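Local coordinates for protein ForH (Streptomyces kaniharaensis, PDB 6NKO) that probably takes part in formycin A biosynthesis, resembling the cyclohydrolase part of the AICAR transformylase/IMP cyclohydrolase of de novo purine synthesis, its own reaction not being established, at residues Thr53-Leu56 with Leu57-Ala60; Ala94-Glu98 with Ser99-Glu103; Ala150-Phe153 with Glu154-Pro158; Asp167-Lys170 with Leu171-Gly175. All coordinates share one frame; numbering follows the deposited sequence.

Contact 1 (Thr53-Leu56 with Leu57-Ala60); sequences TYRL and LRDA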
loop_
_atom_site.group_PDB
_atom_site.type_symbol
_atom_site.label_atom_id
_atom_site.label_comp_id
_atom_site.label_asym_id
_atom_site.label_seq_id
_atom_site.Cartn_x
_atom_site.Cartn_y
_atom_site.Cartn_z
ATOM N N THR A 53 4.308 1.582 10.187
ATOM C CA THR A 53 3.399 2.723 10.215
ATOM C C THR A 53 2.468 2.675 11.419
ATOM O O THR A 53 2.096 3.724 11.956
ATOM C CB THR A 53 2.581 2.770 8.922
ATOM O OG1 THR A 53 3.414 2.402 7.815
ATOM C CG2 THR A 53 2.035 4.161 8.691
ATOM N N TYR A 54 2.090 1.472 11.859
ATOM C CA TYR A 54 1.107 1.343 12.931
ATOM C C TYR A 54 1.637 1.912 14.240
ATOM O O TYR A 54 0.969 2.729 14.887
ATOM C CB TYR A 54 0.709 -0.124 13.103
ATOM C CG TYR A 54 -0.226 -0.382 14.265
ATOM C CD1 TYR A 54 -1.584 -0.112 14.162
ATOM C CD2 TYR A 54 0.249 -0.899 15.465
ATOM C CE1 TYR A 54 -2.444 -0.347 15.221
ATOM C CE2 TYR A 54 -0.603 -1.135 16.528
ATOM C CZ TYR A 54 -1.948 -0.857 16.400
ATOM O OH TYR A 54 -2.803 -1.091 17.454
ATOM N N ARG A 55 2.836 1.492 14.648
ATOM C CA ARG A 55 3.379 1.934 15.929
ATOM C C ARG A 55 3.600 3.440 15.945
ATOM O O ARG A 55 3.389 4.095 16.972
ATOM C CB ARG A 55 4.684 1.196 16.231
ATOM C CG ARG A 55 5.212 1.418 17.643
ATOM C CD ARG A 55 4.458 0.573 18.661
ATOM N NE ARG A 55 3.268 1.254 19.165
ATOM C CZ ARG A 55 2.188 0.630 19.625
ATOM N NH1 ARG A 55 2.145 -0.696 19.651
ATOM N NH2 ARG A 55 1.151 1.332 20.061
ATOM N N LEU A 56 4.013 4.007 14.811
ATOM C CA LEU A 56 4.225 5.448 14.740
ATOM C C LEU A 56 2.910 6.208 14.857
ATOM O O LEU A 56 2.828 7.209 15.579
ATOM C CB LEU A 56 4.940 5.805 13.439
ATOM C CG LEU A 56 5.068 7.295 13.127
ATOM C CD1 LEU A 56 6.282 7.879 13.829
ATOM C CD2 LEU A 56 5.148 7.520 11.626
ATOM N N LEU A 57 1.870 5.750 14.156
ATOM C CA LEU A 57 0.605 6.475 14.165
ATOM C C LEU A 57 -0.129 6.315 15.490
ATOM O O LEU A 57 -0.793 7.254 15.944
ATOM C CB LEU A 57 -0.279 6.009 13.009
ATOM C CG LEU A 57 0.220 6.318 11.595
ATOM C CD1 LEU A 57 -0.666 5.643 10.560
ATOM C CD2 LEU A 57 0.286 7.819 11.356
ATOM N N ARG A 58 -0.023 5.144 16.123
ATOM C CA ARG A 58 -0.710 4.928 17.393
ATOM C C ARG A 58 -0.032 5.687 18.527
ATOM O O ARG A 58 -0.709 6.212 19.420
ATOM C CB ARG A 58 -0.777 3.434 17.709
ATOM C CG ARG A 58 -2.105 2.791 17.338
ATOM C CD ARG A 58 -2.846 2.290 18.567
ATOM N NE ARG A 58 -4.229 1.930 18.264
ATOM C CZ ARG A 58 -5.259 2.180 19.065
ATOM N NH1 ARG A 58 -5.067 2.793 20.225
ATOM N NH2 ARG A 58 -6.484 1.817 18.708
ATOM N N ASP A 59 1.302 5.751 18.516
ATOM C CA ASP A 59 2.001 6.566 19.505
ATOM C C ASP A 59 1.653 8.040 19.351
ATOM O O ASP A 59 1.690 8.793 20.331
ATOM C CB ASP A 59 3.513 6.359 19.393
ATOM C CG ASP A 59 3.952 4.983 19.858
ATOM O OD1 ASP A 59 3.133 4.271 20.478
ATOM O OD2 ASP A 59 5.116 4.613 19.600
ATOM N N ALA A 60 1.316 8.467 18.133
ATOM C CA ALA A 60 0.835 9.819 17.884
ATOM C C ALA A 60 -0.647 9.980 18.198
ATOM O O ALA A 60 -1.196 11.064 17.979
ATOM C CB ALA A 60 1.102 10.213 16.427
#
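Tyr54 and Arg58 lie side by side one helical turn apart, both reaching the same way from helix 51-59. CG of Tyr54 stands anti to its own backbone N (chi1 175°), which swings the ring along the helix until Arg58 can lay its aliphatic part over one face. The touch is a CH-pi contact: Arg58 CG sits 4.1 Å from the centroid of the Tyr54 ring, displaced toward the CE1-CZ side. Arg58 then bends at chi2, carrying NE past the phenol, with the guanidinium plane inclined about 49° to the ring plane.

The next pair along, Arg55 and Asp59, forms a salt bridge. Arg55 folds at chi2 and chi3 so that it is NE, at 3.3 Å from Asp59 OD1, that makes the bond. The N-H is moderately straight at 147°, but it meets the oxygen from above the carboxylate plane. On the buried side Thr53 CG2 packs 3.6 Å from Leu57 CD1, two methyls lying alongside each other; Ile33 and Ala37 of helix 33-42 are neighbours of this face, and Val64 covers Tyr54, Leu57 and Arg58.

Beneath all this run the i to i+4 backbone bonds, from Leu57 N to Thr53 O at 3.0 Å through to Ala60 N on Leu56 O at 3.2 Å, where the helix ends. Asp59 probably offsets the charge of Arg55, whose NH2 lies 5.7 Å from Arg58 NE, while the Arg58 chain rests on the Tyr54 face; together the two pairs tie the exposed flank at the last turn.

Contact 2 (Ala94-Glu98 with Ser99-Glu103); sequences ARETE and SDLRE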
loop_
_atom_site.group_PDB
_atom_site.type_symbol
_atom_site.label_atom_id
_atom_site.label_comp_id
_atom_site.label_asym_id
_atom_site.label_seq_id
_atom_site.Cartn_x
_atom_site.Cartn_y
_atom_site.Cartn_z
ATOM N N ALA A 94 -10.887 -7.285 -6.472
ATOM C CA ALA A 94 -12.240 -7.661 -6.861
ATOM C C ALA A 94 -12.864 -6.602 -7.762
ATOM O O ALA A 94 -12.729 -5.399 -7.522
ATOM C CB ALA A 94 -13.112 -7.872 -5.624
ATOM N N ARG A 95 -13.551 -7.064 -8.807
ATOM C CA ARG A 95 -14.192 -6.184 -9.774
ATOM C C ARG A 95 -15.558 -5.747 -9.248
ATOM O O ARG A 95 -15.924 -6.009 -8.098
ATOM C CB ARG A 95 -14.314 -6.884 -11.128
ATOM C CG ARG A 95 -13.081 -6.763 -12.017
ATOM C CD ARG A 95 -12.018 -7.777 -11.616
ATOM N NE ARG A 95 -11.347 -8.384 -12.763
ATOM C CZ ARG A 95 -11.829 -9.406 -13.464
ATOM N NH1 ARG A 95 -12.995 -9.948 -13.135
ATOM N NH2 ARG A 95 -11.144 -9.894 -14.490
ATOM N N GLU A 96 -16.327 -5.062 -10.092
ATOM C CA GLU A 96 -17.713 -4.735 -9.795
ATOM C C GLU A 96 -18.687 -5.673 -10.501
ATOM O O GLU A 96 -19.867 -5.337 -10.647
ATOM C CB GLU A 96 -18.011 -3.282 -10.164
ATOM C CG GLU A 96 -17.295 -2.263 -9.292
ATOM C CD GLU A 96 -17.819 -2.231 -7.866
ATOM O OE1 GLU A 96 -19.052 -2.315 -7.679
ATOM O OE2 GLU A 96 -16.998 -2.115 -6.932
ATOM N N THR A 97 -18.216 -6.836 -10.944
ATOM C CA THR A 97 -19.095 -7.828 -11.537
ATOM C C THR A 97 -20.068 -8.371 -10.493
ATOM O O THR A 97 -19.849 -8.261 -9.283
ATOM C CB THR A 97 -18.288 -8.985 -12.129
ATOM O OG1 THR A 97 -17.446 -9.547 -11.116
ATOM C CG2 THR A 97 -17.424 -8.499 -13.281
ATOM N N GLU A 98 -21.160 -8.964 -10.980
ATOM C CA GLU A 98 -22.102 -9.623 -10.082
ATOM C C GLU A 98 -21.426 -10.754 -9.317
ATOM O O GLU A 98 -21.672 -10.942 -8.119
ATOM C CB GLU A 98 -23.301 -10.147 -10.876
ATOM C CG GLU A 98 -24.174 -11.139 -10.117
ATOM C CD GLU A 98 -25.284 -11.721 -10.976
ATOM O OE1 GLU A 98 -26.031 -10.940 -11.602
ATOM O OE2 GLU A 98 -25.409 -12.963 -11.024
ATOM N N SER A 99 -20.554 -11.504 -9.993
ATOM C CA SER A 99 -19.887 -12.638 -9.362
ATOM C C SER A 99 -18.926 -12.187 -8.267
ATOM O O SER A 99 -18.837 -12.827 -7.212
ATOM C CB SER A 99 -19.154 -13.459 -10.423
ATOM O OG SER A 99 -18.633 -14.659 -9.882
ATOM N N ASP A 100 -18.196 -11.091 -8.496
ATOM C CA ASP A 100 -17.257 -10.610 -7.485
ATOM C C ASP A 100 -17.988 -9.958 -6.319
ATOM O O ASP A 100 -17.609 -10.147 -5.156
ATOM C CB ASP A 100 -16.261 -9.631 -8.106
ATOM C CG ASP A 100 -15.185 -10.330 -8.915
ATOM O OD1 ASP A 100 -15.284 -11.559 -9.111
ATOM O OD2 ASP A 100 -14.237 -9.647 -9.354
ATOM N N LEU A 101 -19.034 -9.178 -6.609
ATOM C CA LEU A 101 -19.832 -8.587 -5.540
ATOM C C LEU A 101 -20.449 -9.664 -4.660
ATOM O O LEU A 101 -20.445 -9.548 -3.428
ATOM C CB LEU A 101 -20.922 -7.690 -6.129
ATOM C CG LEU A 101 -20.490 -6.370 -6.769
ATOM C CD1 LEU A 101 -21.530 -5.914 -7.780
ATOM C CD2 LEU A 101 -20.265 -5.306 -5.709
ATOM N N ARG A 102 -20.980 -10.722 -5.275
ATOM C CA ARG A 102 -21.560 -11.817 -4.504
ATOM C C ARG A 102 -20.520 -12.444 -3.585
ATOM O O ARG A 102 -20.767 -12.637 -2.390
ATOM C CB ARG A 102 -22.154 -12.865 -5.447
ATOM C CG ARG A 102 -22.449 -14.203 -4.781
ATOM C CD ARG A 102 -23.452 -15.016 -5.583
ATOM N NE ARG A 102 -22.839 -15.631 -6.757
ATOM C CZ ARG A 102 -23.136 -15.306 -8.011
ATOM N NH1 ARG A 102 -24.042 -14.367 -8.256
ATOM N NH2 ARG A 102 -22.530 -15.916 -9.022
ATOM N N GLU A 103 -19.334 -12.745 -4.122
ATOM C CA GLU A 103 -18.316 -13.432 -3.334
ATOM C C GLU A 103 -17.738 -12.537 -2.241
ATOM O O GLU A 103 -17.394 -13.032 -1.161
ATOM C CB GLU A 103 -17.213 -13.956 -4.254
ATOM C CG GLU A 103 -17.680 -15.107 -5.138
ATOM C CD GLU A 103 -16.637 -15.539 -6.150
ATOM O OE1 GLU A 103 -15.974 -14.661 -6.739
ATOM O OE2 GLU A 103 -16.481 -16.760 -6.359
#
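Thr97 caps helix 98-107, its OG1 accepting from Asp100 N at 3.1 Å; chi1 of 56° is what turns the hydroxyl inward over the first turn, between its own N and carbonyl carbon. The Asp100 side chain reaches back past the cap to Arg95, whose backbone N lies 2.7 Å from Asp100 OD2 in a nearly straight bond (163°) that uses the anti lone pair of the oxygen. Behind the cap, Leu101 N bonds to Thr97 O and Arg102 N to Glu98 O, the first two rungs of the helix.

Charge pairing adds two looser links. The Arg95 guanidinium folds back beside the same carboxylate, a long salt bridge with Arg95 NH1 at 4.0 Å from Asp100 OD2. From the first residue of the helix to one turn on, Glu98 OE2 meets Arg102 NH1 at the edge of the guanidinium, in its plane; at 3.4 Å that bond is weak.

In van der Waals contact, Leu101 meets oxygens and not hydrocarbon: CD1 lies 3.4 Å from Glu96 O, and CD2 is near Glu96 OE1.

Outside the two segments, Arg111 and Asn152 both bond to Ala94 O, fastening the start of the turn. The acid of Asp100, close to the N-terminal end of the helix and gripped by a main-chain N-H, would probably be favoured in its charged form there, while the Glu98-Arg102 pair should add little at this exposed surface.

Contact 3 (Ala150-Phe153 with Glu154-Pro158); sequences AKNF and EHVIP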
loop_
_atom_site.group_PDB
_atom_site.type_symbol
_atom_site.label_atom_id
_atom_site.label_comp_id
_atom_site.label_asym_id
_atom_site.label_seq_id
_atom_site.Cartn_x
_atom_site.Cartn_y
_atom_site.Cartn_z
ATOM N N ALA A 150 -3.114 -0.272 -8.584
ATOM C CA ALA A 150 -2.933 0.457 -9.834
ATOM C C ALA A 150 -3.673 -0.217 -10.982
ATOM O O ALA A 150 -4.284 0.460 -11.817
ATOM C CB ALA A 150 -1.444 0.590 -10.153
ATOM N N LYS A 151 -3.634 -1.551 -11.041
ATOM C CA LYS A 151 -4.380 -2.259 -12.076
ATOM C C LYS A 151 -5.879 -2.022 -11.929
ATOM O O LYS A 151 -6.601 -1.923 -12.927
ATOM C CB LYS A 151 -4.062 -3.753 -12.023
ATOM C CG LYS A 151 -4.876 -4.591 -12.995
ATOM C CD LYS A 151 -4.524 -6.063 -12.898
ATOM C CE LYS A 151 -5.521 -6.913 -13.671
ATOM N NZ LYS A 151 -4.940 -8.224 -14.076
ATOM N N ASN A 152 -6.358 -1.914 -10.692
ATOM C CA ASN A 152 -7.771 -1.692 -10.412
ATOM C C ASN A 152 -8.002 -0.253 -9.960
ATOM O O ASN A 152 -8.669 -0.016 -8.948
ATOM C CB ASN A 152 -8.245 -2.678 -9.340
ATOM C CG ASN A 152 -9.731 -2.970 -9.419
ATOM O OD1 ASN A 152 -10.366 -2.773 -10.455
ATOM N ND2 ASN A 152 -10.294 -3.446 -8.314
ATOM N N PHE A 153 -7.458 0.716 -10.706
ATOM C CA PHE A 153 -7.427 2.096 -10.227
ATOM C C PHE A 153 -8.803 2.753 -10.200
ATOM O O PHE A 153 -8.975 3.764 -9.512
ATOM C CB PHE A 153 -6.456 2.939 -11.065
ATOM C CG PHE A 153 -6.841 3.077 -12.518
ATOM C CD1 PHE A 153 -7.821 3.976 -12.915
ATOM C CD2 PHE A 153 -6.194 2.334 -13.490
ATOM C CE1 PHE A 153 -8.169 4.108 -14.247
ATOM C CE2 PHE A 153 -6.535 2.467 -14.824
ATOM C CZ PHE A 153 -7.523 3.353 -15.202
ATOM N N GLU A 154 -9.780 2.219 -10.935
ATOM C CA GLU A 154 -11.128 2.771 -10.867
ATOM C C GLU A 154 -11.761 2.575 -9.496
ATOM O O GLU A 154 -12.662 3.335 -9.128
ATOM C CB GLU A 154 -12.017 2.142 -11.939
ATOM C CG GLU A 154 -11.766 2.662 -13.346
ATOM C CD GLU A 154 -12.158 1.659 -14.414
ATOM O OE1 GLU A 154 -13.294 1.747 -14.930
ATOM O OE2 GLU A 154 -11.333 0.776 -14.733
ATOM N N HIS A 155 -11.303 1.584 -8.730
ATOM C CA HIS A 155 -11.886 1.273 -7.435
ATOM C C HIS A 155 -10.897 1.330 -6.279
ATOM O O HIS A 155 -11.326 1.249 -5.124
ATOM C CB HIS A 155 -12.544 -0.116 -7.475
ATOM C CG HIS A 155 -13.417 -0.328 -8.673
ATOM N ND1 HIS A 155 -14.410 0.557 -9.034
ATOM C CD2 HIS A 155 -13.438 -1.315 -9.599
ATOM C CE1 HIS A 155 -15.009 0.122 -10.127
ATOM N NE2 HIS A 155 -14.438 -1.012 -10.491
ATOM N N VAL A 156 -9.597 1.452 -6.547
ATOM C CA VAL A 156 -8.584 1.603 -5.507
ATOM C C VAL A 156 -7.644 2.727 -5.911
ATOM O O VAL A 156 -7.184 2.777 -7.056
ATOM C CB VAL A 156 -7.783 0.306 -5.270
ATOM C CG1 VAL A 156 -7.106 0.354 -3.907
ATOM C CG2 VAL A 156 -8.672 -0.925 -5.387
ATOM N N ILE A 157 -7.351 3.621 -4.974
ATOM C CA ILE A 157 -6.420 4.719 -5.203
ATOM C C ILE A 157 -5.010 4.208 -4.914
ATOM O O ILE A 157 -4.746 3.778 -3.780
ATOM C CB ILE A 157 -6.751 5.935 -4.334
ATOM C CG1 ILE A 157 -8.150 6.457 -4.670
ATOM C CG2 ILE A 157 -5.712 7.025 -4.539
ATOM C CD1 ILE A 157 -8.843 7.138 -3.508
ATOM N N PRO A 158 -4.098 4.227 -5.889
ATOM C CA PRO A 158 -2.741 3.726 -5.646
ATOM C C PRO A 158 -1.750 4.845 -5.369
ATOM O O PRO A 158 -1.397 5.602 -6.277
ATOM C CB PRO A 158 -2.405 2.998 -6.955
ATOM C CG PRO A 158 -3.363 3.610 -8.011
ATOM C CD PRO A 158 -4.297 4.569 -7.304
#
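Asn152 reaches His155 because its CG is anti to the backbone N (chi1 -154°), which brings the amide obliquely across to the imidazole: OD1 of Asn152 comes 3.5 Å from His155 CD2, the amide and ring planes being almost perpendicular. Phe153 takes the tight position, with CG between its backbone N and carbonyl carbon (chi1 63°), and this folds the ring back so that CD1 lies 3.3 Å from Glu154 N.

The backbone does the gripping. Asn152 O accepts twice, from Val156 N at 3.0 Å in the plane of the carbonyl and from His155 N at 3.1 Å, which comes from above that plane. Phe153 CA adds a CA-H...O contact of 3.3 Å to Val156 O. The ND2 end of the Asn152 amide bonds to Ile92 O, so this side chain also ties the turn to the end of helix 86-93.

Farther along, the Pro158 ring turns in toward the helix it has just left and packs on Ala150, CB to CB 4.1 Å; Phe153 CB reaches Pro158 CG more distantly. Ala191 of helix 184-212 covers both Ala150 and Phe153, and Arg187 bonds to Phe153 O.

A tight helix-to-strand turn of this kind delivers the chain from helix 141-151 into the edge strand 157-159, completing the last beta-alpha-beta crossover, from strand 114-117, in the five-stranded parallel sheet.

Contact 4 (Asp167-Lys170 with Leu171-Gly175); sequences DVLK and LLEQG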
loop_
_atom_site.group_PDB
_atom_site.type_symbol
_atom_site.label_atom_id
_atom_site.label_comp_id
_atom_site.label_asym_id
_atom_site.label_seq_id
_atom_site.Cartn_x
_atom_site.Cartn_y
_atom_site.Cartn_z
ATOM N N ASP A 167 -2.695 16.283 -2.462
ATOM C CA ASP A 167 -3.712 16.485 -3.491
ATOM C C ASP A 167 -4.832 15.458 -3.371
ATOM O O ASP A 167 -6.008 15.785 -3.569
ATOM C CB ASP A 167 -3.081 16.424 -4.881
ATOM C CG ASP A 167 -4.117 16.306 -5.985
ATOM O OD1 ASP A 167 -3.929 15.468 -6.894
ATOM O OD2 ASP A 167 -5.121 17.050 -5.943
ATOM N N VAL A 168 -4.487 14.210 -3.043
ATOM C CA VAL A 168 -5.509 13.186 -2.865
ATOM C C VAL A 168 -6.354 13.487 -1.635
ATOM O O VAL A 168 -7.587 13.396 -1.673
ATOM C CB VAL A 168 -4.858 11.793 -2.784
ATOM C CG1 VAL A 168 -5.840 10.775 -2.221
ATOM C CG2 VAL A 168 -4.361 11.360 -4.155
ATOM N N LEU A 169 -5.709 13.860 -0.527
ATOM C CA LEU A 169 -6.447 14.174 0.691
ATOM C C LEU A 169 -7.330 15.401 0.500
ATOM O O LEU A 169 -8.462 15.443 0.997
ATOM C CB LEU A 169 -5.475 14.387 1.853
ATOM C CG LEU A 169 -6.102 14.817 3.182
ATOM C CD1 LEU A 169 -7.146 13.807 3.642
ATOM C CD2 LEU A 169 -5.033 15.009 4.246
ATOM N N LYS A 170 -6.831 16.411 -0.217
ATOM C CA LYS A 170 -7.644 17.593 -0.481
ATOM C C LYS A 170 -8.842 17.250 -1.356
ATOM O O LYS A 170 -9.965 17.677 -1.069
ATOM C CB LYS A 170 -6.794 18.688 -1.129
ATOM C CG LYS A 170 -5.696 19.224 -0.222
ATOM C CD LYS A 170 -5.484 20.717 -0.400
ATOM C CE LYS A 170 -4.322 21.206 0.454
ATOM N NZ LYS A 170 -4.433 20.740 1.868
ATOM N N LEU A 171 -8.623 16.466 -2.416
ATOM C CA LEU A 171 -9.722 16.047 -3.283
ATOM C C LEU A 171 -10.803 15.321 -2.489
ATOM O O LEU A 171 -11.996 15.614 -2.630
ATOM C CB LEU A 171 -9.193 15.154 -4.404
ATOM C CG LEU A 171 -8.615 15.838 -5.643
ATOM C CD1 LEU A 171 -7.798 14.848 -6.451
ATOM C CD2 LEU A 171 -9.726 16.436 -6.489
ATOM N N LEU A 172 -10.401 14.367 -1.646
ATOM C CA LEU A 172 -11.370 13.660 -0.815
ATOM C C LEU A 172 -12.071 14.604 0.153
ATOM O O LEU A 172 -13.229 14.371 0.518
ATOM C CB LEU A 172 -10.682 12.530 -0.046
ATOM C CG LEU A 172 -10.264 11.293 -0.846
ATOM C CD1 LEU A 172 -9.347 10.409 -0.018
ATOM C CD2 LEU A 172 -11.481 10.511 -1.320
ATOM N N GLU A 173 -11.393 15.674 0.573
ATOM C CA GLU A 173 -11.992 16.605 1.521
ATOM C C GLU A 173 -13.034 17.506 0.865
ATOM O O GLU A 173 -14.022 17.867 1.514
ATOM C CB GLU A 173 -10.904 17.443 2.193
ATOM C CG GLU A 173 -10.447 16.875 3.532
ATOM C CD GLU A 173 -9.111 17.432 3.989
ATOM O OE1 GLU A 173 -8.569 16.921 4.993
ATOM O OE2 GLU A 173 -8.603 18.378 3.351
ATOM N N GLN A 174 -12.844 17.874 -0.406
ATOM C CA GLN A 174 -13.876 18.639 -1.100
ATOM C C GLN A 174 -15.116 17.795 -1.358
ATOM O O GLN A 174 -16.237 18.316 -1.323
ATOM C CB GLN A 174 -13.351 19.196 -2.428
ATOM C CG GLN A 174 -11.871 19.529 -2.462
ATOM C CD GLN A 174 -11.549 20.882 -1.859
ATOM O OE1 GLN A 174 -12.411 21.539 -1.279
ATOM N NE2 GLN A 174 -10.295 21.304 -1.992
ATOM N N GLY A 175 -14.941 16.500 -1.614
ATOM C CA GLY A 175 -16.050 15.631 -1.950
ATOM C C GLY A 175 -16.562 14.795 -0.795
ATOM O O GLY A 175 -17.018 13.665 -0.995
#
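Leu171 drapes its CD1 methyl beside the Asp167 carboxylate, 3.5 Å from OD2, a crossing of hydrocarbon over an acid one turn back. Val168 and Leu172 make the neighbouring pair, lying side by side with CG1 of Val168 4.2 Å from CD1 of Leu172. On another flank, Leu169 CD1 has Glu173 OE1 at 3.7 Å, the glutamate chain running extended beyond CG across the leucine.

These side chains are spaced by the helix itself. Leu171 N, Leu172 N, Glu173 N and Gln174 N all bond to the carbonyl four residues earlier, the straightest being Leu172 N to Val168 O (3.0 Å, 169°). The bond from Glu173 N to Leu169 O is bent (134°), and the same N-H is weakly shared with Lys170 O. Lys170 O thus receives Gln174 N and, weakly, Glu173 N. Gly175 is the first residue to depart from helical backbone angles.

Salt bridges outside the segments hold the polar ends, Asp167 OD1 with Arg186 NE and Lys170 NZ with Asp166 OD1. Leu172 is buried among Leu40, Leu43, Trp45 and Val182, and Glu173 lies against Leu43 and Arg42.

Helix 165-174 is amphipathic: the buried Val168, Leu169 and Leu172 face inward, Leu172 meeting helix 33-42, with Glu173 at the margin, while Lys170 and Gln174 are exposed, as is usual for helices packed about the parallel sheet of an alpha/beta fold.

How the contacts relate
The four contacts come in series along the chain, none nested in or crossing another, and each is a short local closure. Contact 1 finishes helix 51-59 within the crossover from strand 46-49 to 65-66. Contact 2 turns the chain from helix 86-93 into helix 98-107. Contact 3 brings helix 141-151 round to strand 157-159, and contact 4 ends helix 165-174, which follows that strand. Contacts 2 and 3 meet directly: besides the Ala94-Asn152 link, Glu96 CG packs on His155 NE2 at 3.3 Å. Contact 1 lies across the chain's centre from contact 3, their nearest atoms about 14 Å apart, while contacts 3 and 4 approach to about 4 Å without touching.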